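DNA-binding protein HU (Anabaena sp., PDB 1P71) binds and bends DNA as a histone-like homodimer, wrapping it to prevent its denaturation, and is essential for heterocyst differentiation. Local coordinates at residues Q20-A23 / V24-A28. Residues are numbered along the deposited sequence; the frame is centred on the assembly and turned at random.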
loop_
_atom_site.group_PDB
_atom_site.type_symbol
_atom_site.label_atom_id
_atom_site.label_comp_id
_atom_site.label_asym_id
_atom_site.label_seq_id
_atom_site.Cartn_x
_atom_site.Cartn_y
_atom_site.Cartn_z
ATOM N N GLN C 20 -19.273 -5.912 9.498
ATOM C CA GLN C 20 -18.839 -6.845 8.456
ATOM C C GLN C 20 -17.797 -6.210 7.592
ATOM O O GLN C 20 -16.828 -6.866 7.184
ATOM C CB GLN C 20 -20.006 -7.268 7.565
ATOM C CG GLN C 20 -20.932 -8.336 8.187
ATOM C CD GLN C 20 -22.132 -8.556 7.275
ATOM O OE1 GLN C 20 -22.874 -9.695 7.599
ATOM N NE2 GLN C 20 -22.367 -7.464 6.151
ATOM N N ALA C 21 -17.991 -4.922 7.276
ATOM C CA ALA C 21 -16.973 -4.215 6.528
ATOM C C ALA C 21 -15.725 -4.240 7.385
ATOM O O ALA C 21 -14.625 -4.592 6.895
ATOM C CB ALA C 21 -17.369 -2.794 6.263
ATOM N N ASP C 22 -15.883 -3.938 8.677
ATOM C CA ASP C 22 -14.729 -4.003 9.591
ATOM C C ASP C 22 -14.129 -5.413 9.679
ATOM O O ASP C 22 -12.910 -5.570 9.645
ATOM C CB ASP C 22 -15.095 -3.500 10.989
ATOM C CG ASP C 22 -13.982 -3.726 11.992
ATOM O OD1 ASP C 22 -14.132 -4.601 12.878
ATOM O OD2 ASP C 22 -12.904 -3.095 11.943
ATOM N N ALA C 23 -14.991 -6.421 9.794
ATOM C CA ALA C 23 -14.568 -7.816 9.843
ATOM C C ALA C 23 -13.761 -8.202 8.598
ATOM O O ALA C 23 -12.628 -8.699 8.697
ATOM C CB ALA C 23 -15.788 -8.730 10.012
ATOM N N VAL C 24 -14.341 -7.953 7.424
ATOM C CA VAL C 24 -13.695 -8.320 6.168
ATOM C C VAL C 24 -12.432 -7.470 5.917
ATOM O O VAL C 24 -11.400 -7.984 5.477
ATOM C CB VAL C 24 -14.690 -8.233 4.972
ATOM C CG1 VAL C 24 -13.979 -8.499 3.638
ATOM C CG2 VAL C 24 -15.857 -9.194 5.161
ATOM N N LEU C 25 -12.497 -6.181 6.226
ATOM C CA LEU C 25 -11.317 -5.336 6.042
ATOM C C LEU C 25 -10.148 -5.762 6.954
ATOM O O LEU C 25 -9.013 -5.852 6.491
ATOM C CB LEU C 25 -11.650 -3.843 6.195
ATOM C CG LEU C 25 -10.463 -2.885 6.077
ATOM C CD1 LEU C 25 -9.962 -2.746 4.607
ATOM C CD2 LEU C 25 -10.766 -1.520 6.709
ATOM N N THR C 26 -10.424 -6.033 8.231
ATOM C CA THR C 26 -9.379 -6.428 9.176
ATOM C C THR C 26 -8.702 -7.715 8.722
ATOM O O THR C 26 -7.471 -7.806 8.725
ATOM C CB THR C 26 -9.941 -6.569 10.608
ATOM O OG1 THR C 26 -10.502 -5.311 11.016
ATOM C CG2 THR C 26 -8.821 -6.801 11.619
ATOM N N ALA C 27 -9.497 -8.699 8.313
ATOM C CA ALA C 27 -8.945 -9.951 7.805
ATOM C C ALA C 27 -8.108 -9.749 6.543
ATOM O O ALA C 27 -7.129 -10.447 6.353
ATOM C CB ALA C 27 -10.033 -10.961 7.561
ATOM N N ALA C 28 -8.499 -8.797 5.693
ATOM C CA ALA C 28 -7.801 -8.515 4.429
ATOM C C ALA C 28 -6.408 -7.952 4.678
ATOM O O ALA C 28 -5.425 -8.429 4.098
ATOM C CB ALA C 28 -8.631 -7.564 3.556
#
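Thr26 folds its hydroxyl back onto the preceding turn of helix 18-37, where the carbonyl of Asp22 receives it. From the main chain its CB passes 3.3 Å from Asp22 O. With OG1 beside the backbone N (chi1 -59°), the hydroxyl reaches Asp22 O at 2.8 Å and donates a hydrogen bond, while CG2, anti to that N, turns away from this acceptor. Thr26 N also donates to Asp22 O, at 2.9 Å, and the two donors come from opposite faces of the carbonyl plane, so a single oxygen takes both. The carboxylate of Asp22 runs alongside the threonine, pointing the same way, with its OD2 3.4 Å from OG1. Replacing the threonine by a valine would probably leave Asp22 O without the hydroxyl bond, held by the backbone donor alone. The helix belongs to the dimerisation core of the HU fold: Ala21 packs on Val7 and Val10 and Leu25 on Leu6, all of helix 3-14 in the same chain, whereas Val24, Ala27 and Ala28 pack on Val10 of the second subunit and Leu25 on Ala28 of that subunit. Val24 N donates to Gln20 O (2.7 Å), and the valine's CG2 lies 3.2 Å from the same oxygen. Leu25 N donates likewise to Ala21 O, and Ala27 N to Ala23 O over a longer 3.2 Å.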